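Local structure of 6-phosphogluconolactonase (Trypanosoma cruzi, 6VYE) at residues T210-L222 against S247-F259. The protein probably catalyses the hydrolysis of 6-phosphogluconolactone to 6-phosphogluconate, the second step of the oxidative pentose phosphate pathway. Residues are numbered along the deposited sequence; the frame is centred on the assembly and turned at random.
Sequences TPITIIHARHVIL and SRFLRNCKGDVTF
Phe249 stands as a flat wedge between the short helix 211-215 and its own 3-10 turn: CB of Pro211 sits over one ring face, 3.8 Å from the centroid, Leu250 CG backs the opposite face, and Ile214 CD1 meets the edge at CZ. With CG set between backbone N and carbonyl carbon (chi1 73°), the ring is turned against the proline. Beside it, the Ile215 side chain lies alongside that of Asn252, CD1 against CB, and its CG2 touches Asn252 O at 3.4 Å. The Cys253 sulfur plugs the hollow between CG2 of Ile214 and CG2 of Val220, while Leu250 CD2 rests on Ile214 CG2 at 3.8 Å. At the turn, Lys254 N donates a hydrogen bond to Ile215 O (2.7 Å), and a water links Ile214 O and Ala217 O to Gly255 N. Lys254 CG lies over one face of the His216 ring, and the chain, bent beyond it, carries NZ to a salt bridge with Glu152. Beyond, strands 219-222 and 256-259 run parallel, 11° apart; four backbone hydrogen bonds, from Arg218 O to Leu222 N, join them. On the face with Val220, Leu222 CD2 is centred over the Phe259 ring; on the other, His219 ND1 donates to the anti lone pair of Asp256 OD1 (2.8 Å), ring and carboxylate planes 79° apart. Strands 219-224 and 256-262, with helix 230-237 between them in sequence, form a beta-alpha-beta unit of the family's Rossmann-like core.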
ATOM      1  N   THR A 210       7.773   3.761  -3.012  1.00 14.24           N
ATOM      2  CA  THR A 210       8.554   4.738  -2.242  1.00 15.42           C
ATOM      3  C   THR A 210       7.592   5.768  -1.669  1.00 15.23           C
ATOM      4  O   THR A 210       6.442   5.891  -2.103  1.00 14.21           O
ATOM      5  CB  THR A 210       9.629   5.335  -3.152  1.00 15.82           C
ATOM      6  OG1 THR A 210       8.971   5.966  -4.258  1.00 15.23           O
ATOM      7  CG2 THR A 210      10.603   4.274  -3.608  1.00 16.47           C
ATOM      8  N   PRO A 211       8.048   6.570  -0.696  1.00 15.09           N
ATOM      9  CA  PRO A 211       7.242   7.704  -0.235  1.00 15.50           C
ATOM     10  C   PRO A 211       6.797   8.615  -1.397  1.00 16.07           C
ATOM     11  O   PRO A 211       5.642   8.981  -1.447  1.00 18.24           O
ATOM     12  CB  PRO A 211       8.159   8.365   0.812  1.00 13.98           C
ATOM     13  CG  PRO A 211       9.020   7.232   1.306  1.00 14.21           C
ATOM     14  CD  PRO A 211       9.298   6.401   0.060  1.00 14.45           C
ATOM     15  N   ILE A 212       7.680   8.987  -2.322  1.00 17.07           N
ATOM     16  CA  ILE A 212       7.315   9.971  -3.390  1.00 17.94           C
ATOM     17  C   ILE A 212       6.129   9.407  -4.205  1.00 16.39           C
ATOM     18  O   ILE A 212       5.262  10.174  -4.576  1.00 15.93           O
ATOM     19  CB  ILE A 212       8.511  10.387  -4.265  1.00 18.60           C
ATOM     20  CG1 ILE A 212       8.174  11.565  -5.181  1.00 21.87           C
ATOM     21  CG2 ILE A 212       9.067   9.231  -5.069  1.00 19.05           C
ATOM     22  CD1 ILE A 212       7.638  12.811  -4.440  1.00 23.80           C
ATOM     23  N   THR A 213       6.063   8.105  -4.414  1.00 15.94           N
ATOM     24  CA  THR A 213       4.961   7.460  -5.158  1.00 17.00           C
ATOM     25  C   THR A 213       3.655   7.569  -4.384  1.00 15.52           C
ATOM     26  O   THR A 213       2.684   7.879  -5.019  1.00 14.72           O
ATOM     27  CB  THR A 213       5.221   5.987  -5.481  1.00 17.30           C
ATOM     28  OG1 THR A 213       6.429   5.913  -6.230  1.00 17.27           O
ATOM     29  CG2 THR A 213       4.091   5.406  -6.303  1.00 17.69           C
ATOM     30  N   ILE A 214       3.661   7.269  -3.079  1.00 16.42           N
ATOM     31  CA  ILE A 214       2.461   7.324  -2.211  1.00 15.16           C
ATOM     32  C   ILE A 214       2.012   8.788  -2.091  1.00 15.28           C
ATOM     33  O   ILE A 214       0.775   9.091  -2.163  1.00 14.76           O
ATOM     34  CB  ILE A 214       2.747   6.663  -0.842  1.00 15.19           C
ATOM     35  CG1 ILE A 214       3.023   5.175  -1.026  1.00 15.06           C
ATOM     36  CG2 ILE A 214       1.608   6.914   0.142  1.00 13.94           C
ATOM     37  CD1 ILE A 214       3.632   4.503   0.172  1.00 15.52           C
ATOM     38  N   ILE A 215       2.969   9.681  -1.916  1.00 15.50           N
ATOM     39  CA  ILE A 215       2.713  11.139  -1.740  1.00 17.76           C
ATOM     40  C   ILE A 215       1.952  11.703  -2.954  1.00 17.16           C
ATOM     41  O   ILE A 215       1.141  12.607  -2.754  1.00 18.79           O
ATOM     42  CB  ILE A 215       4.036  11.869  -1.447  1.00 18.48           C
ATOM     43  CG1 ILE A 215       4.427  11.655   0.023  1.00 19.55           C
ATOM     44  CG2 ILE A 215       3.937  13.350  -1.788  1.00 19.50           C
ATOM     45  CD1 ILE A 215       5.875  11.985   0.344  1.00 20.53           C
ATOM     46  N   HIS A 216       2.158  11.154  -4.149  1.00 17.22           N
ATOM     47  CA  HIS A 216       1.503  11.627  -5.396  1.00 18.72           C
ATOM     48  C   HIS A 216       0.303  10.779  -5.844  1.00 16.46           C
ATOM     49  O   HIS A 216      -0.208  11.076  -6.945  1.00 14.39           O
ATOM     50  CB  HIS A 216       2.568  11.767  -6.476  1.00 19.71           C
ATOM     51  CG  HIS A 216       3.316  13.029  -6.265  1.00 22.91           C
ATOM     52  ND1 HIS A 216       4.490  13.083  -5.514  1.00 25.90           N
ATOM     53  CD2 HIS A 216       3.018  14.292  -6.621  1.00 23.65           C
ATOM     54  CE1 HIS A 216       4.891  14.330  -5.468  1.00 23.05           C
ATOM     55  NE2 HIS A 216       4.014  15.083  -6.138  1.00 23.20           N
ATOM     56  N   ALA A 217      -0.122   9.760  -5.078  1.00 16.83           N
ATOM     57  CA  ALA A 217      -1.298   8.923  -5.425  1.00 15.35           C
ATOM     58  C   ALA A 217      -2.507   9.838  -5.294  1.00 15.23           C
ATOM     59  O   ALA A 217      -2.483  10.669  -4.403  1.00 14.36           O
ATOM     60  CB  ALA A 217      -1.449   7.732  -4.500  1.00 15.63           C
ATOM     61  N   ARG A 218      -3.524   9.668  -6.134  1.00 16.26           N
ATOM     62  CA  ARG A 218      -4.799  10.445  -6.067  1.00 16.60           C
ATOM     63  C   ARG A 218      -5.579  10.084  -4.794  1.00 15.62           C
ATOM     64  O   ARG A 218      -6.242  10.975  -4.242  1.00 14.81           O
ATOM     65  CB  ARG A 218      -5.630  10.159  -7.316  1.00 18.85           C
ATOM     66  CG  ARG A 218      -4.934  10.594  -8.597  1.00 21.93           C
ATOM     67  CD  ARG A 218      -5.809  10.626  -9.841  1.00 26.28           C
ATOM     68  NE  ARG A 218      -5.051  11.128 -10.980  1.00 30.81           N
ATOM     69  CZ  ARG A 218      -4.413  10.375 -11.892  1.00 34.86           C
ATOM     70  NH1 ARG A 218      -4.470   9.047 -11.878  1.00 34.02           N
ATOM     71  NH2 ARG A 218      -3.721  10.971 -12.847  1.00 33.73           N
ATOM     72  N   HIS A 219      -5.562   8.812  -4.377  1.00 14.32           N
ATOM     73  CA  HIS A 219      -6.214   8.351  -3.128  1.00 14.79           C
ATOM     74  C   HIS A 219      -5.310   7.410  -2.334  1.00 14.35           C
ATOM     75  O   HIS A 219      -4.779   6.412  -2.916  1.00 14.51           O
ATOM     76  CB  HIS A 219      -7.535   7.666  -3.410  1.00 15.30           C
ATOM     77  CG  HIS A 219      -8.428   8.498  -4.243  1.00 16.19           C
ATOM     78  ND1 HIS A 219      -9.370   9.350  -3.684  1.00 16.08           N
ATOM     79  CD2 HIS A 219      -8.520   8.626  -5.588  1.00 15.35           C
ATOM     80  CE1 HIS A 219     -10.020   9.959  -4.649  1.00 15.66           C
ATOM     81  NE2 HIS A 219      -9.538   9.508  -5.836  1.00 15.04           N
ATOM     82  N   VAL A 220      -5.201   7.684  -1.031  1.00 13.16           N
ATOM     83  CA  VAL A 220      -4.411   6.846  -0.103  1.00 13.86           C
ATOM     84  C   VAL A 220      -5.360   6.408   1.014  1.00 13.73           C
ATOM     85  O   VAL A 220      -6.058   7.273   1.589  1.00 15.38           O
ATOM     86  CB  VAL A 220      -3.183   7.606   0.442  1.00 13.26           C
ATOM     87  CG1 VAL A 220      -2.463   6.794   1.496  1.00 13.18           C
ATOM     88  CG2 VAL A 220      -2.240   8.060  -0.666  1.00 13.55           C
ATOM     89  N   ILE A 221      -5.404   5.116   1.292  1.00 14.06           N
ATOM     90  CA  ILE A 221      -6.293   4.503   2.329  1.00 14.09           C
ATOM     91  C   ILE A 221      -5.378   3.726   3.259  1.00 13.47           C
ATOM     92  O   ILE A 221      -4.728   2.745   2.770  1.00 13.29           O
ATOM     93  CB  ILE A 221      -7.374   3.591   1.706  1.00 15.05           C
ATOM     94  CG1 ILE A 221      -8.218   4.343   0.673  1.00 16.74           C
ATOM     95  CG2 ILE A 221      -8.235   2.950   2.795  1.00 15.39           C
ATOM     96  CD1 ILE A 221      -9.101   3.443  -0.178  1.00 15.87           C
ATOM     97  N   LEU A 222      -5.269   4.180   4.511  1.00 13.78           N
ATOM     98  CA  LEU A 222      -4.462   3.484   5.536  1.00 15.06           C
ATOM     99  C   LEU A 222      -5.417   2.725   6.447  1.00 15.86           C
ATOM    100  O   LEU A 222      -6.384   3.335   6.970  1.00 15.02           O
ATOM    101  CB  LEU A 222      -3.606   4.477   6.328  1.00 16.41           C
ATOM    102  CG  LEU A 222      -2.742   3.858   7.429  1.00 15.99           C
ATOM    103  CD1 LEU A 222      -1.535   3.150   6.847  1.00 16.23           C
ATOM    104  CD2 LEU A 222      -2.283   4.919   8.393  1.00 17.01           C
ATOM    105  N   SER A 247       6.410   6.267   8.812  1.00 15.64           N
ATOM    106  CA  SER A 247       5.138   6.616   8.120  1.00 17.44           C
ATOM    107  C   SER A 247       4.675   8.075   8.388  1.00 16.52           C
ATOM    108  O   SER A 247       3.612   8.485   7.860  1.00 16.57           O
ATOM    109  CB  SER A 247       4.095   5.591   8.475  1.00 17.98           C
ATOM    110  OG  SER A 247       3.830   5.654   9.884  1.00 23.38           O
ATOM    111  N   ARG A 248       5.431   8.853   9.160  1.00 16.30           N
ATOM    112  CA  ARG A 248       5.334  10.340   9.272  1.00 16.21           C
ATOM    113  C   ARG A 248       5.155  11.015   7.906  1.00 15.48           C
ATOM    114  O   ARG A 248       4.359  11.980   7.840  1.00 17.33           O
ATOM    115  CB  ARG A 248       6.597  10.912   9.925  1.00 16.25           C
ATOM    116  CG  ARG A 248       6.521  12.410  10.183  1.00 15.88           C
ATOM    117  CD  ARG A 248       5.573  12.772  11.305  1.00 16.09           C
ATOM    118  NE  ARG A 248       5.557  14.228  11.524  1.00 17.18           N
ATOM    119  CZ  ARG A 248       4.743  14.866  12.351  1.00 16.07           C
ATOM    120  NH1 ARG A 248       3.925  14.191  13.136  1.00 16.75           N
ATOM    121  NH2 ARG A 248       4.785  16.172  12.429  1.00 14.43           N
ATOM    122  N   PHE A 249       5.748  10.482   6.836  1.00 15.61           N
ATOM    123  CA  PHE A 249       5.728  11.080   5.470  1.00 17.06           C
ATOM    124  C   PHE A 249       4.283  11.171   4.951  1.00 17.55           C
ATOM    125  O   PHE A 249       4.043  12.040   4.151  1.00 18.52           O
ATOM    126  CB  PHE A 249       6.647  10.328   4.501  1.00 17.74           C
ATOM    127  CG  PHE A 249       6.136   8.982   4.053  1.00 20.44           C
ATOM    128  CD1 PHE A 249       5.204   8.879   3.029  1.00 21.56           C
ATOM    129  CD2 PHE A 249       6.578   7.820   4.652  1.00 20.65           C
ATOM    130  CE1 PHE A 249       4.721   7.643   2.627  1.00 21.48           C
ATOM    131  CE2 PHE A 249       6.115   6.580   4.233  1.00 20.68           C
ATOM    132  CZ  PHE A 249       5.168   6.502   3.239  1.00 20.66           C
ATOM    133  N   LEU A 250       3.355  10.305   5.379  1.00 16.65           N
ATOM    134  CA  LEU A 250       1.943  10.332   4.890  1.00 15.22           C
ATOM    135  C   LEU A 250       1.329  11.726   5.095  1.00 16.06           C
ATOM    136  O   LEU A 250       0.332  12.032   4.409  1.00 16.28           O
ATOM    137  CB  LEU A 250       1.121   9.268   5.617  1.00 14.75           C
ATOM    138  CG  LEU A 250       1.498   7.810   5.321  1.00 15.16           C
ATOM    139  CD1 LEU A 250       0.736   6.876   6.220  1.00 14.25           C
ATOM    140  CD2 LEU A 250       1.246   7.432   3.854  1.00 15.79           C
ATOM    141  N   ARG A 251       1.875  12.549   6.003  1.00 17.66           N
ATOM    142  CA  ARG A 251       1.366  13.933   6.224  1.00 16.86           C
ATOM    143  C   ARG A 251       1.582  14.757   4.950  1.00 15.93           C
ATOM    144  O   ARG A 251       0.888  15.748   4.783  1.00 16.03           O
ATOM    145  CB  ARG A 251       2.063  14.643   7.387  1.00 16.18           C
ATOM    146  CG  ARG A 251       1.782  14.017   8.743  1.00 17.72           C
ATOM    147  CD  ARG A 251       2.592  14.695   9.830  1.00 19.16           C
ATOM    148  NE  ARG A 251       2.210  16.086  10.007  1.00 19.68           N
ATOM    149  CZ  ARG A 251       1.285  16.521  10.867  1.00 20.74           C
ATOM    150  NH1 ARG A 251       0.612  15.674  11.632  1.00 21.22           N
ATOM    151  NH2 ARG A 251       1.026  17.817  10.947  1.00 21.78           N
ATOM    152  N   ASN A 252       2.546  14.385   4.124  1.00 15.38           N
ATOM    153  CA  ASN A 252       2.892  15.108   2.875  1.00 16.38           C
ATOM    154  C   ASN A 252       2.047  14.627   1.689  1.00 15.61           C
ATOM    155  O   ASN A 252       2.283  15.109   0.562  1.00 14.19           O
ATOM    156  CB  ASN A 252       4.373  14.921   2.561  1.00 18.71           C
ATOM    157  CG  ASN A 252       5.269  15.629   3.557  1.00 20.89           C
ATOM    158  OD1 ASN A 252       6.342  15.116   3.874  1.00 26.32           O
ATOM    159  ND2 ASN A 252       4.828  16.763   4.074  1.00 17.74           N
ATOM    160  N   CYS A 253       1.098  13.718   1.887  1.00 15.47           N
ATOM    161  CA  CYS A 253       0.296  13.165   0.772  1.00 16.62           C
ATOM    162  C   CYS A 253      -0.442  14.290   0.040  1.00 16.98           C
ATOM    163  O   CYS A 253      -0.978  15.160   0.716  1.00 17.82           O
ATOM    164  CB  CYS A 253      -0.636  12.075   1.275  1.00 17.25           C
ATOM    165  SG  CYS A 253       0.216  10.495   1.483  1.00 17.26           S
ATOM    166  N   LYS A 254      -0.386  14.302  -1.296  1.00 18.40           N
ATOM    167  CA  LYS A 254      -0.961  15.389  -2.138  1.00 20.56           C
ATOM    168  C   LYS A 254      -2.418  15.077  -2.448  1.00 18.93           C
ATOM    169  O   LYS A 254      -3.148  16.031  -2.684  1.00 17.69           O
ATOM    170  CB  LYS A 254      -0.213  15.612  -3.453  1.00 23.68           C
ATOM    171  CG  LYS A 254       1.221  16.089  -3.308  1.00 28.10           C
ATOM    172  CD  LYS A 254       1.332  17.504  -2.792  1.00 33.67           C
ATOM    173  CE  LYS A 254       2.758  17.972  -2.571  1.00 37.12           C
ATOM    174  NZ  LYS A 254       3.650  17.607  -3.702  1.00 40.60           N
ATOM    175  N   GLY A 255      -2.816  13.812  -2.341  1.00 18.72           N
ATOM    176  CA  GLY A 255      -4.150  13.322  -2.723  1.00 18.80           C
ATOM    177  C   GLY A 255      -5.129  13.309  -1.562  1.00 18.84           C
ATOM    178  O   GLY A 255      -4.833  13.907  -0.506  1.00 17.82           O
ATOM    179  N   ASP A 256      -6.214  12.562  -1.741  1.00 20.13           N
ATOM    180  CA  ASP A 256      -7.307  12.375  -0.760  1.00 21.37           C
ATOM    181  C   ASP A 256      -6.915  11.215   0.169  1.00 21.78           C
ATOM    182  O   ASP A 256      -6.872  10.056  -0.322  1.00 22.77           O
ATOM    183  CB  ASP A 256      -8.645  12.158  -1.486  1.00 24.45           C
ATOM    184  CG  ASP A 256      -9.661  11.355  -0.687  1.00 27.80           C
ATOM    185  OD1 ASP A 256      -9.984  10.214  -1.108  1.00 33.92           O
ATOM    186  OD2 ASP A 256     -10.059  11.822   0.390  1.00 29.43           O
ATOM    187  N   VAL A 257      -6.683  11.515   1.456  1.00 18.72           N
ATOM    188  CA  VAL A 257      -6.173  10.549   2.469  1.00 19.53           C
ATOM    189  C   VAL A 257      -7.306  10.138   3.390  1.00 16.58           C
ATOM    190  O   VAL A 257      -7.920  11.021   3.983  1.00 16.61           O
ATOM    191  CB  VAL A 257      -4.992  11.122   3.281  1.00 18.67           C
ATOM    192  CG1 VAL A 257      -4.519  10.147   4.351  1.00 20.18           C
ATOM    193  CG2 VAL A 257      -3.842  11.471   2.369  1.00 19.80           C
ATOM    194  N   THR A 258      -7.526   8.833   3.529  1.00 16.55           N
ATOM    195  CA  THR A 258      -8.515   8.239   4.471  1.00 15.89           C
ATOM    196  C   THR A 258      -7.787   7.281   5.396  1.00 15.28           C
ATOM    197  O   THR A 258      -7.124   6.396   4.875  1.00 14.80           O
ATOM    198  CB  THR A 258      -9.645   7.496   3.749  1.00 17.23           C
ATOM    199  OG1 THR A 258     -10.142   8.374   2.741  1.00 17.55           O
ATOM    200  CG2 THR A 258     -10.797   7.101   4.650  1.00 17.36           C
ATOM    201  N   PHE A 259      -7.881   7.519   6.711  1.00 14.68           N
ATOM    202  CA  PHE A 259      -7.445   6.590   7.787  1.00 15.04           C
ATOM    203  C   PHE A 259      -8.694   5.868   8.305  1.00 15.44           C
ATOM    204  O   PHE A 259      -9.690   6.529   8.697  1.00 14.72           O
ATOM    205  CB  PHE A 259      -6.726   7.332   8.924  1.00 14.80           C
ATOM    206  CG  PHE A 259      -5.322   7.815   8.648  1.00 14.75           C
ATOM    207  CD1 PHE A 259      -4.531   8.267   9.690  1.00 14.81           C
ATOM    208  CD2 PHE A 259      -4.817   7.903   7.361  1.00 15.14           C
ATOM    209  CE1 PHE A 259      -3.253   8.743   9.466  1.00 16.72           C
ATOM    210  CE2 PHE A 259      -3.522   8.347   7.138  1.00 15.89           C
ATOM    211  CZ  PHE A 259      -2.736   8.761   8.190  1.00 16.14           C
TER
HETATM  212  O   HOH W   1      -1.367  11.059  -1.946  1.00 19.34           O